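PDB 3OTN: SusD superfamily protein from Parabacteroides distasonis, which probably binds glycans at the outer membrane and probably contributes to nutrient uptake, as SusD-family proteins do. Local coordinates for residues F127-R131 / D196-T200. Residue numbers count along the deposited sequence, not the author numbering.
Sequences FYLVR and DVYLT
Two helical turns, 127-131 of helix 108-133 and 196-200 of helix 187-202, run nearly parallel: their N-to-C directions differ by 22° and the axes approach to 12.1 Å. Phe127 CA lies 7.4 Å from Val197 CA, and Arg131 CA 9.0 Å from Thr200 CA. Phe127 (chi1 t) reaches across this wide gap, and Arg131 (chi1 m, chi2 t, chi3 m) folds back so that its NE donates to Phe127 O at 3.1 Å. Along the second helix, Asp196 (chi1 t) comes first: its OD2 sits 3.8 Å from Arg131 NH1, a long salt bridge in which no N-H points at the oxygen, and accepts hydrogen bonds from a water and from Tyr358. That water receives one from Arg131 NH1 at 2.8 Å and donates to Asp196 OD2 at 2.7 Å. Val197 (chi1 t) lays CG2 over the Phe127 ring, 3.7 Å from its centroid, a CH-pi contact. Thr200 (chi1 m) hydrogen-bonds its OG1 to Asp196 O at 2.7 Å, brings OG1 to 3.5 Å from Phe127 CZ at the ring edge, and accepts from a second water bound to Arg131 NH1. Phe127 and Thr200 both touch Tyr160 of helix 156-172; parallel helices sharing a neighbour are consistent with the TPR-like SusD fold. In this buried contact the Phe127 ring fills the gap, while the polar side is linked through water and long-range charge, without direct hydrogen bonds.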
ATOM      1  N   PHE A 127       9.365   1.110  -7.414  1.00 16.00           N
ATOM      2  CA  PHE A 127       9.373   0.287  -6.199  1.00 15.77           C
ATOM      3  C   PHE A 127       8.167  -0.632  -6.165  1.00 18.29           C
ATOM      4  O   PHE A 127       8.302  -1.761  -5.726  1.00 19.77           O
ATOM      5  CB  PHE A 127       9.440   1.196  -4.947  1.00 18.55           C
ATOM      6  CG  PHE A 127       9.638   0.471  -3.645  1.00 15.66           C
ATOM      7  CD1 PHE A 127      10.623  -0.494  -3.495  1.00 18.14           C
ATOM      8  CD2 PHE A 127       8.887   0.822  -2.538  1.00 13.56           C
ATOM      9  CE1 PHE A 127      10.824  -1.115  -2.258  1.00 16.16           C
ATOM     10  CE2 PHE A 127       9.082   0.225  -1.299  1.00 16.50           C
ATOM     11  CZ  PHE A 127      10.032  -0.763  -1.163  1.00 17.63           C
ATOM     12  N   TYR A 128       6.993  -0.165  -6.614  1.00 15.92           N
ATOM     13  CA  TYR A 128       5.828  -1.054  -6.736  1.00 17.20           C
ATOM     14  C   TYR A 128       6.090  -2.099  -7.842  1.00 18.24           C
ATOM     15  O   TYR A 128       5.947  -3.301  -7.604  1.00 17.93           O
ATOM     16  CB  TYR A 128       4.531  -0.298  -7.000  1.00 16.74           C
ATOM     17  CG  TYR A 128       3.937   0.233  -5.748  1.00 20.60           C
ATOM     18  CD1 TYR A 128       4.498   1.341  -5.103  1.00 25.31           C
ATOM     19  CD2 TYR A 128       2.886  -0.436  -5.114  1.00 14.83           C
ATOM     20  CE1 TYR A 128       3.966   1.823  -3.889  1.00 27.59           C
ATOM     21  CE2 TYR A 128       2.348   0.038  -3.928  1.00 17.30           C
ATOM     22  CZ  TYR A 128       2.875   1.157  -3.316  1.00 27.50           C
ATOM     23  OH  TYR A 128       2.309   1.608  -2.145  1.00 25.98           O
ATOM     24  N   LEU A 129       6.548  -1.640  -9.011  1.00 16.36           N
ATOM     25  CA  LEU A 129       6.836  -2.567 -10.120  1.00 18.43           C
ATOM     26  C   LEU A 129       7.798  -3.702  -9.751  1.00 18.36           C
ATOM     27  O   LEU A 129       7.515  -4.898 -10.031  1.00 17.75           O
ATOM     28  CB  LEU A 129       7.361  -1.831 -11.339  1.00 18.54           C
ATOM     29  CG  LEU A 129       6.353  -1.028 -12.133  1.00 17.82           C
ATOM     30  CD1 LEU A 129       7.173  -0.189 -13.140  1.00 17.52           C
ATOM     31  CD2 LEU A 129       5.378  -1.961 -12.879  1.00 16.05           C
ATOM     32  N   VAL A 130       8.905  -3.378  -9.102  1.00 17.06           N
ATOM     33  CA  VAL A 130       9.903  -4.422  -8.801  1.00 18.08           C
ATOM     34  C   VAL A 130       9.412  -5.402  -7.762  1.00 18.25           C
ATOM     35  O   VAL A 130       9.745  -6.585  -7.847  1.00 19.08           O
ATOM     36  CB  VAL A 130      11.341  -3.888  -8.386  1.00 19.45           C
ATOM     37  CG1 VAL A 130      12.025  -3.164  -9.561  1.00 24.23           C
ATOM     38  CG2 VAL A 130      11.282  -3.023  -7.143  1.00 19.33           C
ATOM     39  N   ARG A 131       8.616  -4.936  -6.797  1.00 19.72           N
ATOM     40  CA  ARG A 131       8.085  -5.817  -5.736  1.00 20.80           C
ATOM     41  C   ARG A 131       7.007  -6.772  -6.245  1.00 20.13           C
ATOM     42  O   ARG A 131       6.950  -7.907  -5.802  1.00 18.02           O
ATOM     43  CB  ARG A 131       7.539  -4.996  -4.569  1.00 20.39           C
ATOM     44  CG  ARG A 131       8.665  -4.376  -3.731  1.00 17.12           C
ATOM     45  CD  ARG A 131       8.142  -3.657  -2.523  1.00 23.36           C
ATOM     46  NE  ARG A 131       7.331  -2.508  -2.901  1.00 17.62           N
ATOM     47  CZ  ARG A 131       6.594  -1.807  -2.054  1.00 21.38           C
ATOM     48  NH1 ARG A 131       6.561  -2.116  -0.758  1.00 21.39           N
ATOM     49  NH2 ARG A 131       5.895  -0.780  -2.513  1.00 23.56           N
ATOM     50  N   ASP A 196      11.550   2.268   3.523  1.00 18.61           N
ATOM     51  CA  ASP A 196      10.936   1.058   3.034  1.00 20.85           C
ATOM     52  C   ASP A 196      11.820   0.415   1.942  1.00 20.56           C
ATOM     53  O   ASP A 196      12.002  -0.829   1.920  1.00 21.97           O
ATOM     54  CB  ASP A 196       9.533   1.399   2.509  1.00 19.28           C
ATOM     55  CG  ASP A 196       8.607   0.190   2.387  1.00 24.90           C
ATOM     56  OD1 ASP A 196       9.019  -0.949   2.653  1.00 23.70           O
ATOM     57  OD2 ASP A 196       7.441   0.393   1.969  1.00 21.87           O
ATOM     58  N   VAL A 197      12.364   1.246   1.053  1.00 18.83           N
ATOM     59  CA  VAL A 197      13.288   0.779   0.023  1.00 17.35           C
ATOM     60  C   VAL A 197      14.490   0.044   0.620  1.00 19.29           C
ATOM     61  O   VAL A 197      14.774  -1.076   0.253  1.00 19.48           O
ATOM     62  CB  VAL A 197      13.733   1.935  -0.912  1.00 19.78           C
ATOM     63  CG1 VAL A 197      14.937   1.542  -1.759  1.00 15.48           C
ATOM     64  CG2 VAL A 197      12.524   2.369  -1.794  1.00 17.39           C
ATOM     65  N   TYR A 198      15.167   0.670   1.564  1.00 17.79           N
ATOM     66  CA  TYR A 198      16.320   0.058   2.194  1.00 18.86           C
ATOM     67  C   TYR A 198      16.000  -1.166   3.062  1.00 18.12           C
ATOM     68  O   TYR A 198      16.750  -2.139   3.047  1.00 18.21           O
ATOM     69  CB  TYR A 198      17.037   1.112   3.026  1.00 19.55           C
ATOM     70  CG  TYR A 198      17.912   2.070   2.255  1.00 16.85           C
ATOM     71  CD1 TYR A 198      18.747   1.629   1.204  1.00 22.48           C
ATOM     72  CD2 TYR A 198      18.047   3.382   2.671  1.00 21.60           C
ATOM     73  CE1 TYR A 198      19.625   2.490   0.566  1.00 19.56           C
ATOM     74  CE2 TYR A 198      18.929   4.256   2.022  1.00 18.38           C
ATOM     75  CZ  TYR A 198      19.710   3.820   0.981  1.00 20.55           C
ATOM     76  OH  TYR A 198      20.614   4.698   0.375  1.00 23.17           O
ATOM     77  N   LEU A 199      14.877  -1.126   3.795  1.00 21.73           N
ATOM     78  CA  LEU A 199      14.418  -2.281   4.555  1.00 20.89           C
ATOM     79  C   LEU A 199      14.168  -3.478   3.629  1.00 20.81           C
ATOM     80  O   LEU A 199      14.577  -4.602   3.944  1.00 22.26           O
ATOM     81  CB  LEU A 199      13.139  -1.952   5.340  1.00 20.92           C
ATOM     82  CG  LEU A 199      12.477  -3.067   6.152  1.00 18.53           C
ATOM     83  CD1 LEU A 199      13.438  -3.655   7.176  1.00 18.30           C
ATOM     84  CD2 LEU A 199      11.123  -2.518   6.786  1.00 17.31           C
ATOM     85  N   THR A 200      13.527  -3.230   2.490  1.00 20.50           N
ATOM     86  CA  THR A 200      13.226  -4.268   1.488  1.00 18.83           C
ATOM     87  C   THR A 200      14.492  -4.781   0.821  1.00 20.39           C
ATOM     88  O   THR A 200      14.654  -5.991   0.640  1.00 22.32           O
ATOM     89  CB  THR A 200      12.213  -3.751   0.424  1.00 17.82           C
ATOM     90  OG1 THR A 200      11.052  -3.232   1.091  1.00 18.93           O
ATOM     91  CG2 THR A 200      11.748  -4.868  -0.538  1.00 16.00           C
TER
HETATM   92  O   HOH W   1       8.520  -4.032   0.667  1.00 20.40           O
HETATM   93  O   HOH W   2       5.253  -1.084   1.551  1.00 22.64           O